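Hemolysin-like protein containing CBS domains (Oenococcus oeni, PDB 3OCO) is of unknown function, but its paired CBS domains form part of a longer membrane protein of the UPF0053 family that may bind flavin adenine dinucleotide. Local coordinates at residues A[111-119]-A[129-137]. Numbering follows the deposited sequence.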
loop_
_atom_site.group_PDB
_atom_site.type_symbol
_atom_site.label_atom_id
_atom_site.label_comp_id
_atom_site.label_asym_id
_atom_site.label_seq_id
_atom_site.Cartn_x
_atom_site.Cartn_y
_atom_site.Cartn_z
HETATM N N MSE A 111 10.230 5.341 -11.325
HETATM C CA MSE A 111 8.964 5.600 -10.656
HETATM C C MSE A 111 8.992 6.869 -9.819
HETATM O O MSE A 111 7.971 7.518 -9.635
HETATM C CB MSE A 111 8.587 4.432 -9.748
HETATM C CG MSE A 111 8.255 3.174 -10.505
HETATM SE SE MSE A 111 8.331 1.621 -9.355
HETATM C CE MSE A 111 6.579 1.710 -8.513
ATOM N N SER A 112 10.152 7.219 -9.293
ATOM C CA SER A 112 10.224 8.400 -8.450
ATOM C C SER A 112 10.367 9.674 -9.280
ATOM O O SER A 112 9.734 10.691 -8.989
ATOM C CB SER A 112 11.361 8.279 -7.440
ATOM O OG SER A 112 11.495 9.483 -6.712
ATOM N N ALA A 113 11.196 9.619 -10.314
ATOM C CA ALA A 113 11.441 10.804 -11.121
ATOM C C ALA A 113 10.158 11.210 -11.833
ATOM O O ALA A 113 9.887 12.400 -12.007
ATOM C CB ALA A 113 12.584 10.559 -12.122
ATOM N N HIS A 114 9.369 10.207 -12.222
ATOM C CA HIS A 114 8.121 10.400 -12.964
ATOM C C HIS A 114 6.924 10.527 -12.022
ATOM O O HIS A 114 5.803 10.796 -12.460
ATOM C CB HIS A 114 7.875 9.217 -13.903
ATOM C CG HIS A 114 8.743 9.203 -15.123
ATOM N ND1 HIS A 114 10.049 8.761 -15.105
ATOM C CD2 HIS A 114 8.481 9.540 -16.409
ATOM C CE1 HIS A 114 10.558 8.842 -16.323
ATOM N NE2 HIS A 114 9.626 9.312 -17.132
ATOM N N ARG A 115 7.172 10.302 -10.733
ATOM C CA ARG A 115 6.153 10.387 -9.684
ATOM C C ARG A 115 4.964 9.476 -9.938
ATOM O O ARG A 115 3.816 9.909 -9.895
ATOM C CB ARG A 115 5.694 11.832 -9.489
ATOM C CG ARG A 115 6.837 12.765 -9.167
ATOM C CD ARG A 115 6.391 14.211 -9.072
ATOM N NE ARG A 115 7.498 15.075 -8.665
ATOM C CZ ARG A 115 7.730 15.466 -7.414
ATOM N NH1 ARG A 115 6.921 15.086 -6.431
ATOM N NH2 ARG A 115 8.769 16.250 -7.150
ATOM N N VAL A 116 5.242 8.208 -10.211
ATOM C CA VAL A 116 4.182 7.229 -10.384
ATOM C C VAL A 116 4.407 6.090 -9.395
ATOM O O VAL A 116 5.541 5.827 -9.001
ATOM C CB VAL A 116 4.129 6.689 -11.843
ATOM C CG1 VAL A 116 3.886 7.825 -12.821
ATOM C CG2 VAL A 116 5.413 5.956 -12.200
ATOM N N PRO A 117 3.328 5.422 -8.965
ATOM C CA PRO A 117 3.503 4.265 -8.089
ATOM C C PRO A 117 3.439 2.971 -8.900
ATOM O O PRO A 117 3.432 1.867 -8.356
ATOM C CB PRO A 117 2.294 4.360 -7.149
ATOM C CG PRO A 117 1.331 5.368 -7.804
ATOM C CD PRO A 117 1.905 5.741 -9.143
HETATM N N MSE A 118 3.391 3.104 -10.221
HETATM C CA MSE A 118 3.356 1.919 -11.054
HETATM C C MSE A 118 4.304 1.994 -12.233
HETATM O O MSE A 118 4.309 2.963 -12.985
HETATM C CB MSE A 118 1.941 1.604 -11.528
HETATM C CG MSE A 118 1.909 0.383 -12.446
HETATM SE SE MSE A 118 0.146 -0.366 -12.697
HETATM C CE MSE A 118 -0.478 0.654 -14.227
ATOM N N ALA A 119 5.118 0.960 -12.368
ATOM C CA ALA A 119 5.956 0.795 -13.537
ATOM C C ALA A 119 5.393 -0.355 -14.345
ATOM O O ALA A 119 4.995 -1.378 -13.781
ATOM C CB ALA A 119 7.361 0.491 -13.120
ATOM N N SER A 129 5.028 -7.284 -20.309
ATOM C CA SER A 129 5.582 -8.443 -19.600
ATOM C C SER A 129 5.000 -8.596 -18.194
ATOM O O SER A 129 4.806 -9.707 -17.706
ATOM C CB SER A 129 7.101 -8.319 -19.495
ATOM O OG SER A 129 7.668 -8.163 -20.777
ATOM N N GLY A 130 4.723 -7.466 -17.555
ATOM C CA GLY A 130 4.106 -7.437 -16.241
ATOM C C GLY A 130 4.249 -6.047 -15.638
ATOM O O GLY A 130 4.705 -5.113 -16.324
ATOM N N ILE A 131 3.862 -5.903 -14.360
ATOM C CA ILE A 131 3.923 -4.612 -13.694
ATOM C C ILE A 131 4.653 -4.708 -12.357
ATOM O O ILE A 131 4.810 -5.796 -11.790
ATOM C CB ILE A 131 2.509 -4.020 -13.419
ATOM C CG1 ILE A 131 1.787 -4.787 -12.303
ATOM C CG2 ILE A 131 1.674 -3.985 -14.671
ATOM C CD1 ILE A 131 0.394 -4.244 -11.970
ATOM N N ILE A 132 5.081 -3.554 -11.856
ATOM C CA ILE A 132 5.720 -3.463 -10.543
ATOM C C ILE A 132 5.203 -2.286 -9.744
ATOM O O ILE A 132 5.052 -1.183 -10.277
ATOM C CB ILE A 132 7.241 -3.252 -10.630
ATOM C CG1 ILE A 132 7.939 -4.482 -11.218
ATOM C CG2 ILE A 132 7.787 -2.897 -9.246
ATOM C CD1 ILE A 132 9.340 -4.184 -11.721
ATOM N N THR A 133 4.947 -2.537 -8.463
ATOM C CA THR A 133 4.681 -1.484 -7.489
ATOM C C THR A 133 5.379 -1.786 -6.161
ATOM O O THR A 133 5.907 -2.881 -5.952
ATOM C CB THR A 133 3.191 -1.337 -7.236
ATOM O OG1 THR A 133 2.698 -2.529 -6.606
ATOM C CG2 THR A 133 2.459 -1.102 -8.563
ATOM N N ASP A 134 5.386 -0.806 -5.265
ATOM C CA ASP A 134 5.968 -0.995 -3.951
ATOM C C ASP A 134 5.658 -2.376 -3.334
ATOM O O ASP A 134 6.549 -3.042 -2.830
ATOM C CB ASP A 134 5.566 0.151 -3.002
ATOM C CG ASP A 134 4.054 0.422 -2.985
ATOM O OD1 ASP A 134 3.255 -0.516 -3.213
ATOM O OD2 ASP A 134 3.664 1.583 -2.738
ATOM N N LYS A 135 4.409 -2.818 -3.370
ATOM C CA LYS A 135 4.079 -4.110 -2.775
ATOM C C LYS A 135 4.986 -5.237 -3.281
ATOM O O LYS A 135 5.319 -6.143 -2.527
ATOM C CB LYS A 135 2.585 -4.453 -2.939
ATOM C CG LYS A 135 2.161 -4.949 -4.317
ATOM C CD LYS A 135 0.645 -5.227 -4.384
ATOM C CE LYS A 135 -0.188 -3.947 -4.225
ATOM N NZ LYS A 135 -1.667 -4.174 -4.359
ATOM N N ASP A 136 5.402 -5.170 -4.545
ATOM C CA ASP A 136 6.319 -6.175 -5.103
ATOM C C ASP A 136 7.762 -6.056 -4.601
ATOM O O ASP A 136 8.466 -7.058 -4.459
ATOM C CB ASP A 136 6.278 -6.136 -6.628
ATOM C CG ASP A 136 4.880 -6.289 -7.157
ATOM O OD1 ASP A 136 4.250 -7.326 -6.855
ATOM O OD2 ASP A 136 4.398 -5.366 -7.846
ATOM N N VAL A 137 8.202 -4.828 -4.349
ATOM C CA VAL A 137 9.501 -4.576 -3.744
ATOM C C VAL A 137 9.553 -5.093 -2.286
ATOM O O VAL A 137 10.529 -5.727 -1.874
ATOM C CB VAL A 137 9.832 -3.059 -3.755
ATOM C CG1 VAL A 137 10.647 -2.659 -2.522
ATOM C CG2 VAL A 137 10.542 -2.664 -5.038
HETATM O O HOH W 1 4.069 1.644 -5.812
#
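Met-118 meets Ile-131 and Thr-133 because its chain leaves with CG anti to the backbone N (chi1 178°) and stays extended at chi2 (164°), which carries SE to 4.0 Å from Ile-131 CD1. On Thr-133, CG2 stands anti to the carbonyl carbon; it packs against Met-118 CB and lies 3.1 Å from Pro-117 O. Met-111 comes in from the end of helix 104-113, its chi3 bend laying CE 3.7 Å from Ile-132 O. Between these side chains the backbones pair as antiparallel strands: Ala-119 N donates to Ile-132 O at 3.0 Å, nearly straight and in the carbonyl plane, and Ile-132 N returns a bond to Ala-119 O at 2.9 Å. Beyond the pair, a water donates to Pro-117 O (2.6 Å) and accepts from Asp-134 N, at the start of helix 134-142. Thr-133 is the N-cap residue, and its backbone N-H donates to the anti lone pair of Asp-136 OD2 (N to OD2 2.9 Å). Met-118 and Ile-131 both also touch Pro-57 of the other CBS domain. The chemistry implies a largely apolar, buried join: strand pairing takes up N and O of Ala-119 and Ile-132, the water bridges Pro-117 O and Asp-134 N, and Asp-136 holds Thr-133 N where strand 128-132 gives way to its helix.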